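PDB 4ULV: cytochrome c, class II from Shewanella frigidimarina, which binds a covalently attached heme c and, as a cytochrome c', probably takes part in electron transfer and the binding of small diatomic gases. Local coordinates for residues M29-K34 with Q109-T114; T43-V48 with A93-A98; A99-S102 with N106-Q109. All blocks are in the same frame, centred on the assembly; numbering follows the deposited sequence.

Interaction 1. Residues M29-K34 with Q109-T114; sequences MLKGKK and QAFANT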
ATOM      1  N   MET A  29      -1.118  15.061  13.493  1.00 11.91           N
ATOM      2  CA  MET A  29      -2.165  15.112  14.478  1.00  9.72           C
ATOM      3  C   MET A  29      -1.606  15.059  15.920  1.00 12.37           C
ATOM      4  O   MET A  29      -2.135  15.749  16.833  1.00 21.74           O
ATOM      5  CB  MET A  29      -3.098  13.925  14.325  1.00 10.19           C
ATOM      6  CG  MET A  29      -3.960  13.953  13.062  1.00  9.71           C
ATOM      7  SD  MET A  29      -5.205  12.629  13.078  1.00 12.93           S
ATOM      8  CE  MET A  29      -5.979  12.938  11.510  1.00 14.79           C
ATOM      9  N   LEU A  30      -0.557  14.279  16.138  1.00 10.58           N
ATOM     10  CA  LEU A  30       0.073  14.205  17.492  1.00 12.12           C
ATOM     11  C   LEU A  30       0.868  15.469  17.842  1.00 10.86           C
ATOM     12  O   LEU A  30       1.074  15.753  19.048  1.00 15.65           O
ATOM     13  CB  LEU A  30       0.996  13.024  17.600  1.00 13.20           C
ATOM     14  CG  LEU A  30       0.265  11.686  17.555  1.00 13.04           C
ATOM     15  CD1 LEU A  30       1.290  10.561  17.490  1.00 13.96           C
ATOM     16  CD2 LEU A  30      -0.734  11.496  18.706  1.00 14.58           C
ATOM     17  N   LYS A  31       1.311  16.228  16.855  1.00 12.57           N
ATOM     18  CA  LYS A  31       2.186  17.366  17.007  1.00 13.86           C
ATOM     19  C   LYS A  31       1.461  18.672  16.805  1.00 10.69           C
ATOM     20  O   LYS A  31       2.090  19.692  16.718  1.00 15.63           O
ATOM     21  CB  LYS A  31       3.397  17.178  16.095  1.00 19.09           C
ATOM     22  CG  LYS A  31       4.158  15.977  16.633  1.00 23.38           C
ATOM     23  CD  LYS A  31       5.474  15.727  15.966  1.00 26.23           C
ATOM     24  CE  LYS A  31       5.347  14.957  14.698  1.00 30.36           C
ATOM     25  NZ  LYS A  31       6.581  14.180  14.486  1.00 28.07           N
ATOM     26  N   GLY A  32       0.145  18.684  16.806  1.00 11.46           N
ATOM     27  CA  GLY A  32      -0.655  19.873  16.823  1.00 14.20           C
ATOM     28  C   GLY A  32      -0.810  20.590  15.501  1.00 13.29           C
ATOM     29  O   GLY A  32      -1.306  21.757  15.443  1.00 16.24           O
ATOM     30  N   LYS A  33      -0.419  19.921  14.406  1.00 12.50           N
ATOM     31  CA  LYS A  33      -0.340  20.583  13.116  1.00 13.42           C
ATOM     32  C   LYS A  33      -1.609  20.429  12.328  1.00 14.25           C
ATOM     33  O   LYS A  33      -1.805  21.146  11.372  1.00 20.18           O
ATOM     34  CB  LYS A  33       0.874  20.088  12.351  1.00 11.79           C
ATOM     35  CG  LYS A  33       2.140  20.656  12.974  1.00 15.11           C
ATOM     36  CD  LYS A  33       3.409  20.222  12.316  1.00 20.69           C
ATOM     37  CE  LYS A  33       4.516  21.154  12.808  1.00 23.93           C
ATOM     38  NZ  LYS A  33       5.813  20.653  12.312  1.00 27.59           N
ATOM     39  N   LYS A  34      -2.484  19.505  12.734  1.00 13.25           N
ATOM     40  CA  LYS A  34      -3.814  19.405  12.125  1.00 14.43           C
ATOM     41  C   LYS A  34      -4.755  18.743  13.103  1.00 13.47           C
ATOM     42  O   LYS A  34      -4.279  18.149  14.072  1.00 12.97           O
ATOM     43  CB  LYS A  34      -3.791  18.639  10.807  1.00 18.11           C
ATOM     44  CG  LYS A  34      -3.331  17.227  10.990  1.00 16.09           C
ATOM     45  CD  LYS A  34      -3.244  16.448   9.689  1.00 22.12           C
ATOM     46  CE  LYS A  34      -4.640  15.952   9.381  1.00 32.13           C
ATOM     47  NZ  LYS A  34      -4.881  15.898   7.946  1.00 26.08           N
ATOM     48  N   GLN A 109       4.093   6.936  22.674  1.00 11.32           N
ATOM     49  CA  GLN A 109       5.250   6.053  22.754  1.00 10.16           C
ATOM     50  C   GLN A 109       5.297   5.010  21.599  1.00  9.74           C
ATOM     51  O   GLN A 109       6.397   4.749  21.061  1.00 10.98           O
ATOM     52  CB  GLN A 109       5.394   5.460  24.159  1.00 12.22           C
ATOM     53  CG  GLN A 109       6.611   4.579  24.239  1.00 15.46           C
ATOM     54  CD  GLN A 109       7.891   5.359  24.217  1.00 17.01           C
ATOM     55  OE1 GLN A 109       8.112   6.185  25.084  1.00 30.07           O
ATOM     56  NE2 GLN A 109       8.761   5.070  23.275  1.00 20.95           N
ATOM     57  N   ALA A 110       4.156   4.439  21.236  1.00  9.10           N
ATOM     58  CA  ALA A 110       4.099   3.524  20.107  1.00  7.35           C
ATOM     59  C   ALA A 110       4.536   4.232  18.807  1.00  9.07           C
ATOM     60  O   ALA A 110       5.226   3.638  17.962  1.00 11.66           O
ATOM     61  CB  ALA A 110       2.729   2.912  19.994  1.00  9.97           C
ATOM     62  N   PHE A 111       4.090   5.473  18.672  1.00  9.18           N
ATOM     63  CA  PHE A 111       4.416   6.248  17.453  1.00 10.68           C
ATOM     64  C   PHE A 111       5.921   6.482  17.448  1.00 10.37           C
ATOM     65  O   PHE A 111       6.574   6.297  16.413  1.00 11.65           O
ATOM     66  CB  PHE A 111       3.618   7.556  17.428  1.00 10.13           C
ATOM     67  CG  PHE A 111       3.873   8.370  16.188  1.00 10.17           C
ATOM     68  CD1 PHE A 111       3.103   8.130  15.058  1.00 12.31           C
ATOM     69  CD2 PHE A 111       4.806   9.392  16.159  1.00 12.27           C
ATOM     70  CE1 PHE A 111       3.350   8.829  13.883  1.00 14.28           C
ATOM     71  CE2 PHE A 111       4.996  10.102  15.001  1.00 14.02           C
ATOM     72  CZ  PHE A 111       4.280   9.808  13.883  1.00 16.29           C
ATOM     73  N   ALA A 112       6.511   6.885  18.584  1.00 10.35           N
ATOM     74  CA  ALA A 112       7.950   7.039  18.687  1.00 10.38           C
ATOM     75  C   ALA A 112       8.715   5.759  18.430  1.00 10.43           C
ATOM     76  O   ALA A 112       9.744   5.774  17.786  1.00 11.91           O
ATOM     77  CB  ALA A 112       8.338   7.622  20.044  1.00  9.86           C
ATOM     78  N   ASN A 113       8.195   4.630  18.887  1.00 10.19           N
ATOM     79  CA  ASN A 113       8.858   3.369  18.681  1.00  9.15           C
ATOM     80  C   ASN A 113       8.922   3.092  17.146  1.00 10.63           C
ATOM     81  O   ASN A 113       9.935   2.591  16.630  1.00 13.40           O
ATOM     82  CB  ASN A 113       8.080   2.223  19.323  1.00  9.33           C
ATOM     83  CG  ASN A 113       8.188   2.209  20.854  1.00  9.59           C
ATOM     84  OD1 ASN A 113       9.067   2.877  21.454  1.00 11.38           O
ATOM     85  ND2 ASN A 113       7.344   1.426  21.488  1.00 11.53           N
ATOM     86  N   THR A 114       7.807   3.356  16.462  1.00  9.23           N
ATOM     87  CA  THR A 114       7.779   3.115  15.008  1.00  9.63           C
ATOM     88  C   THR A 114       8.746   4.100  14.314  1.00  9.31           C
ATOM     89  O   THR A 114       9.541   3.679  13.423  1.00 10.93           O
ATOM     90  CB  THR A 114       6.364   3.256  14.539  1.00  9.13           C
ATOM     91  OG1 THR A 114       5.530   2.262  15.201  1.00 11.09           O
ATOM     92  CG2 THR A 114       6.258   3.031  13.058  1.00 12.06           C
TER
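In the four-helix bundle of this cytochrome c', the C-terminal end of helix 5-30 meets the heme-bearing helix 104-125 through Leu30 and Phe111, a CH-pi contact at the bundle surface. One methyl does the touching: Leu30 CD1 lies 4.0 Å from the centroid of the Phe111 ring and 26° off the ring normal. It sits over the face but displaced toward the rim, and the atom it comes nearest is Phe111 CG, at 3.6 Å. The same methyl also reaches back to the root of the ring, with Leu30 CD1 3.8 Å from Phe111 CB. Both CB atoms point toward the opposing segment, and the two side chains run past one another in opposite directions. Phe111 has its CG anti to the backbone N (chi1 -178°), which carries the ring away from its own helix. The CA atoms of Leu30 and Phe111 are still 9.1 Å apart. The ring also stacks with Phe23 and touches Met26, both of helix 5-30, while Leu30 packs on Phe36 and Phe41. Heme c is about 8 Å from the Phe111 side chain, near the contact without touching it. Helical geometry is lost at Lys31, whose CB does not face helix 104-125; its chain bends at chi3 (-83°) and ends with Lys31 NZ oblique to the ring, 4.4 Å from Phe111 CE2.

Interaction 2. Residues T43-V48 with A93-A98; sequences TRADNV and AALAVA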
ATOM      1  N   THR A  43      -7.191   4.322  11.457  1.00  8.69           N
ATOM      2  CA  THR A  43      -7.193   3.676  10.124  1.00  9.72           C
ATOM      3  C   THR A  43      -5.849   3.951   9.373  1.00  9.49           C
ATOM      4  O   THR A  43      -5.373   3.048   8.649  1.00 10.74           O
ATOM      5  CB  THR A  43      -8.446   4.017   9.348  1.00 11.11           C
ATOM      6  OG1 THR A  43      -8.770   2.898   8.495  1.00 14.63           O
ATOM      7  CG2 THR A  43      -8.288   5.286   8.597  1.00 10.63           C
ATOM      8  N   ARG A  44      -5.222   5.088   9.667  1.00  9.05           N
ATOM      9  CA  ARG A  44      -3.887   5.329   9.167  1.00 10.00           C
ATOM     10  C   ARG A  44      -2.887   4.385   9.765  1.00  8.57           C
ATOM     11  O   ARG A  44      -1.974   3.904   9.084  1.00  9.91           O
ATOM     12  CB  ARG A  44      -3.469   6.789   9.292  1.00 10.90           C
ATOM     13  CG  ARG A  44      -4.335   7.673   8.368  1.00 12.85           C
ATOM     14  CD  ARG A  44      -3.560   8.778   7.828  1.00 12.99           C
ATOM     15  NE  ARG A  44      -4.382   9.789   7.286  1.00 10.11           N
ATOM     16  CZ  ARG A  44      -4.846   9.778   6.043  1.00 11.71           C
ATOM     17  NH1 ARG A  44      -4.605   8.744   5.267  1.00 11.60           N
ATOM     18  NH2 ARG A  44      -5.550  10.815   5.639  1.00 13.87           N
ATOM     19  N   ALA A  45      -3.042   4.110  11.074  1.00  8.78           N
ATOM     20  CA  ALA A  45      -2.159   3.145  11.668  1.00  8.46           C
ATOM     21  C   ALA A  45      -2.344   1.761  11.047  1.00  7.95           C
ATOM     22  O   ALA A  45      -1.365   1.023  10.814  1.00  9.06           O
ATOM     23  CB  ALA A  45      -2.422   3.087  13.202  1.00  7.96           C
ATOM     24  N   ASP A  46      -3.584   1.396  10.746  1.00  7.66           N
ATOM     25  CA  ASP A  46      -3.841   0.111  10.072  1.00  8.31           C
ATOM     26  C   ASP A  46      -3.220   0.151   8.652  1.00  8.34           C
ATOM     27  O   ASP A  46      -2.598  -0.821   8.236  1.00  9.28           O
ATOM     28  CB  ASP A  46      -5.346  -0.141  10.004  1.00  8.72           C
ATOM     29  CG  ASP A  46      -5.991  -0.395  11.391  1.00 10.53           C
ATOM     30  OD1 ASP A  46      -5.296  -0.982  12.220  1.00 13.41           O
ATOM     31  OD2 ASP A  46      -7.136   0.045  11.639  1.00 13.11           O
ATOM     32  N   ASN A  47      -3.299   1.296   7.963  1.00  8.90           N
ATOM     33  CA  ASN A  47      -2.631   1.442   6.642  1.00  9.86           C
ATOM     34  C   ASN A  47      -1.130   1.207   6.783  1.00  8.54           C
ATOM     35  O   ASN A  47      -0.498   0.468   6.023  1.00  8.98           O
ATOM     36  CB  ASN A  47      -2.846   2.784   6.057  1.00  9.78           C
ATOM     37  CG  ASN A  47      -4.267   3.030   5.571  1.00  9.48           C
ATOM     38  OD1 ASN A  47      -5.039   2.052   5.391  1.00  9.88           O
ATOM     39  ND2 ASN A  47      -4.634   4.251   5.273  1.00  8.32           N
ATOM     40  N   VAL A  48      -0.517   1.877   7.771  1.00  8.75           N
ATOM     41  CA  VAL A  48       0.914   1.680   7.973  1.00 10.14           C
ATOM     42  C   VAL A  48       1.306   0.230   8.291  1.00  8.35           C
ATOM     43  O   VAL A  48       2.274  -0.339   7.822  1.00  9.52           O
ATOM     44  CB  VAL A  48       1.503   2.698   9.046  1.00  9.24           C
ATOM     45  CG1 VAL A  48       2.961   2.396   9.350  1.00 10.40           C
ATOM     46  CG2 VAL A  48       1.342   4.129   8.524  1.00  9.32           C
ATOM     47  N   ALA A  93       2.373  -2.892  13.597  1.00  9.39           N
ATOM     48  CA  ALA A  93       1.195  -3.627  14.108  1.00  9.81           C
ATOM     49  C   ALA A  93       0.871  -3.117  15.535  1.00  9.84           C
ATOM     50  O   ALA A  93      -0.302  -2.904  15.928  1.00 10.85           O
ATOM     51  CB  ALA A  93       1.429  -5.125  14.118  1.00 12.13           C
ATOM     52  N   ALA A  94       1.922  -2.948  16.340  1.00  9.93           N
ATOM     53  CA  ALA A  94       1.745  -2.485  17.728  1.00 10.36           C
ATOM     54  C   ALA A  94       1.155  -1.071  17.810  1.00  9.63           C
ATOM     55  O   ALA A  94       0.325  -0.760  18.670  1.00 11.32           O
ATOM     56  CB  ALA A  94       3.027  -2.568  18.513  1.00 11.12           C
ATOM     57  N   LEU A  95       1.559  -0.217  16.874  1.00  9.62           N
ATOM     58  CA  LEU A  95       0.957   1.099  16.813  1.00  9.63           C
ATOM     59  C   LEU A  95      -0.514   1.064  16.438  1.00  8.00           C
ATOM     60  O   LEU A  95      -1.349   1.809  16.967  1.00  9.17           O
ATOM     61  CB  LEU A  95       1.744   1.968  15.793  1.00 10.31           C
ATOM     62  CG  LEU A  95       1.239   3.362  15.438  1.00  9.20           C
ATOM     63  CD1 LEU A  95       1.100   4.237  16.683  1.00 10.37           C
ATOM     64  CD2 LEU A  95       2.180   4.037  14.431  1.00 11.15           C
ATOM     65  N   ALA A  96      -0.822   0.192  15.471  1.00  8.91           N
ATOM     66  CA  ALA A  96      -2.224  -0.020  15.107  1.00  8.85           C
ATOM     67  C   ALA A  96      -3.068  -0.495  16.309  1.00  9.02           C
ATOM     68  O   ALA A  96      -4.206  -0.047  16.470  1.00 10.19           O
ATOM     69  CB  ALA A  96      -2.361  -0.945  13.921  1.00  9.58           C
ATOM     70  N   VAL A  97      -2.508  -1.411  17.126  1.00  8.80           N
ATOM     71  CA  VAL A  97      -3.227  -1.848  18.341  1.00  9.22           C
ATOM     72  C   VAL A  97      -3.375  -0.657  19.294  1.00  9.52           C
ATOM     73  O   VAL A  97      -4.486  -0.431  19.809  1.00 11.21           O
ATOM     74  CB  VAL A  97      -2.479  -3.047  19.022  1.00 10.22           C
ATOM     75  CG1 VAL A  97      -3.043  -3.353  20.364  1.00  9.63           C
ATOM     76  CG2 VAL A  97      -2.551  -4.302  18.165  1.00 13.98           C
ATOM     77  N   ALA A  98      -2.293   0.114  19.525  1.00  9.11           N
ATOM     78  CA  ALA A  98      -2.382   1.216  20.465  1.00 10.62           C
ATOM     79  C   ALA A  98      -3.420   2.245  20.037  1.00  9.38           C
ATOM     80  O   ALA A  98      -4.139   2.837  20.833  1.00 11.56           O
ATOM     81  CB  ALA A  98      -1.006   1.902  20.581  1.00 10.48           C
TER
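Ala45 and Ala96 face each other at the point where two helices come close, their CA atoms 4.7 Å apart and both CB atoms directed across the interface. The methyls pass beside one another instead of meeting end on: Ala45 CB is 3.6 Å from Ala96 CA but 4.1 Å from Ala96 CB. Ala96 CB, in turn, rests 3.8 Å from Ala45 O, so each methyl lies against the other's backbone. Leu95 lines one flank: its CG, anti to the backbone N (chi1 174°), is laid alongside the alanine methyl, with Leu95 CG 4.3 Å from Ala45 CB. These residues join helix 38-51 to helix 78-98 within the antiparallel four-helix bundle of the cytochrome c' family; the short segments have axes 8.1 Å apart at an angle of 165°, a close approach consistent with the small alanine side chains between them. Met26 of helix 5-30 also packs on Ala45, while Ala110 and Thr114 of helix 104-125 cover Leu95. Asp46 has its CG anti to the carbonyl carbon (chi1 -68°), which swings the carboxylate toward helix 78-98 although its CB does not point there. Asp46 OD1 touches Ala96 CB at 3.4 Å, a polar atom against a methyl, and the carboxylate's charge is met by a salt bridge from OD1 to Lys100 NZ, which also hydrogen-bonds to Ala96 O.

Interaction 3. Residues A99-S102 with N106-Q109; sequences AKSS and NIKQ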
ATOM      1  N   ALA A  99      -3.535   2.423  18.703  1.00  8.91           N
ATOM      2  CA  ALA A  99      -4.496   3.355  18.166  1.00 10.53           C
ATOM      3  C   ALA A  99      -5.971   2.982  18.340  1.00 10.87           C
ATOM      4  O   ALA A  99      -6.852   3.805  18.149  1.00 13.32           O
ATOM      5  CB  ALA A  99      -4.213   3.585  16.671  1.00  9.70           C
ATOM      6  N   LYS A 100      -6.221   1.744  18.752  1.00 10.51           N
ATOM      7  CA  LYS A 100      -7.573   1.338  19.079  1.00 11.36           C
ATOM      8  C   LYS A 100      -8.013   1.730  20.500  1.00 13.18           C
ATOM      9  O   LYS A 100      -9.137   1.466  20.846  1.00 21.08           O
ATOM     10  CB  LYS A 100      -7.756  -0.186  18.887  1.00 11.83           C
ATOM     11  CG  LYS A 100      -7.356  -0.712  17.533  1.00 12.29           C
ATOM     12  CD  LYS A 100      -8.036   0.057  16.450  1.00 11.11           C
ATOM     13  CE  LYS A 100      -7.657  -0.454  15.036  1.00 10.03           C
ATOM     14  NZ  LYS A 100      -6.372   0.248  14.575  1.00  9.98           N
ATOM     15  N   SER A 101      -7.160   2.373  21.268  1.00 12.61           N
ATOM     16  CA  SER A 101      -7.420   2.809  22.641  0.60 12.44           C
ATOM     17  C   SER A 101      -7.375   4.343  22.621  1.00 11.86           C
ATOM     18  O   SER A 101      -6.880   4.986  21.644  1.00 15.16           O
ATOM     19  CB  SER A 101      -6.308   2.315  23.544  0.60 14.28           C
ATOM     20  OG  SER A 101      -5.204   3.207  23.411  0.60 15.02           O
ATOM     21  N   SER A 102      -7.801   4.942  23.711  1.00 14.28           N
ATOM     22  CA  SER A 102      -7.648   6.371  23.909  1.00 14.31           C
ATOM     23  C   SER A 102      -6.487   6.716  24.839  1.00 14.25           C
ATOM     24  O   SER A 102      -6.473   7.830  25.368  1.00 21.16           O
ATOM     25  CB  SER A 102      -8.961   6.917  24.448  1.00 15.35           C
ATOM     26  OG  SER A 102      -9.259   6.368  25.706  1.00 19.07           O
ATOM     27  N   ASN A 106       0.398   5.987  25.718  1.00 11.17           N
ATOM     28  CA  ASN A 106       0.802   4.747  25.066  1.00  9.83           C
ATOM     29  C   ASN A 106       0.890   4.974  23.529  1.00 10.20           C
ATOM     30  O   ASN A 106       1.828   4.511  22.876  1.00 11.13           O
ATOM     31  CB  ASN A 106      -0.134   3.622  25.407  1.00 12.17           C
ATOM     32  CG  ASN A 106       0.415   2.304  24.956  1.00 13.26           C
ATOM     33  OD1 ASN A 106       1.495   1.857  25.393  1.00 17.17           O
ATOM     34  ND2 ASN A 106      -0.310   1.664  24.056  1.00 17.93           N
ATOM     35  N   ILE A 107      -0.092   5.673  22.959  1.00 10.63           N
ATOM     36  CA  ILE A 107      -0.025   5.964  21.512  1.00  9.16           C
ATOM     37  C   ILE A 107       1.216   6.787  21.163  1.00  9.89           C
ATOM     38  O   ILE A 107       1.885   6.464  20.146  1.00 11.71           O
ATOM     39  CB  ILE A 107      -1.290   6.669  21.021  1.00 11.18           C
ATOM     40  CG1 ILE A 107      -2.437   5.676  21.013  1.00 12.69           C
ATOM     41  CG2 ILE A 107      -1.124   7.304  19.640  1.00 12.77           C
ATOM     42  CD1 ILE A 107      -3.817   6.300  20.947  1.00 16.70           C
ATOM     43  N   LYS A 108       1.533   7.855  21.930  1.00 10.65           N
ATOM     44  CA  LYS A 108       2.709   8.661  21.651  1.00 12.78           C
ATOM     45  C   LYS A 108       3.965   7.807  21.676  1.00 10.08           C
ATOM     46  O   LYS A 108       4.832   7.933  20.783  1.00 11.56           O
ATOM     47  CB  LYS A 108       2.773   9.841  22.579  1.00 14.27           C
ATOM     48  CG  LYS A 108       1.743  10.898  22.180  1.00 20.65           C
ATOM     49  CD  LYS A 108       1.728  12.133  23.059  1.00 22.13           C
ATOM     50  N   GLN A 109       4.093   6.936  22.674  1.00 11.32           N
ATOM     51  CA  GLN A 109       5.250   6.053  22.754  1.00 10.16           C
ATOM     52  C   GLN A 109       5.297   5.010  21.599  1.00  9.74           C
ATOM     53  O   GLN A 109       6.397   4.749  21.061  1.00 10.98           O
ATOM     54  CB  GLN A 109       5.394   5.460  24.159  1.00 12.22           C
ATOM     55  CG  GLN A 109       6.611   4.579  24.239  1.00 15.46           C
ATOM     56  CD  GLN A 109       7.891   5.359  24.217  1.00 17.01           C
ATOM     57  OE1 GLN A 109       8.112   6.185  25.084  1.00 30.07           O
ATOM     58  NE2 GLN A 109       8.761   5.070  23.275  1.00 20.95           N
TER
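This is a local van der Waals contact of an aliphatic side chain against loop backbone, at the turn between two consecutive helices of the four-helix bundle: Ile107, in the first part of helix 104-125, packs back against Ala99 and Ser101 in the loop that follows helix 78-98. The evidence lies in one branch of one side chain. Ile107 CG1 is anti to the carbonyl carbon (chi1 -72°), and with chi2 extended at 163° the branch reaches straight into the bend of the loop. Its terminal methyl meets mainly backbone there, with Ile107 CD1 4.1 Å from Ala99 CA, while Ile107 CG1 lies 4.1 Å from Ala99 N. Ala99 CB, which does not point at Ile107, packs on Phe41 and Ala45 of helix 38-51, and Phe41 touches Ile107 as well, so the hairpin of helices is backed by a third helix. Ser101 points its CB toward Ile107; in the modelled conformer, one of two, its hydroxyl is engaged within the turn, hydrogen-bonding with Ala98 O and Asp103 N, and meets the isoleucine only by van der Waals contact because its neighbour there is a methyl. The closest approach across the two segments is made by the loop backbone, where Ser101 O comes within 3.4 Å of Ile107 CD1.

Overall arrangement
Interaction 2 is a buried helix-to-helix contact, interaction 3 a buried loop-to-helix contact farther from the chain's centre, and interaction 1 lies at the surface. Interactions 1 and 3 both use helix 104-125, through Phe111 and Ile107 respectively, whereas interaction 2 connects to each of them through helix 78-98: Ala98 CB packs on Ala110 CB at 3.9 Å, and Ala98 O lies 3.3 Å from Ile107 CG1. Chemistry changes with position. An aromatic face spans the wide separation in interaction 1, alanine methyls suit the close axes of interaction 2, and an isoleucine methyl lies against loop backbone in interaction 3.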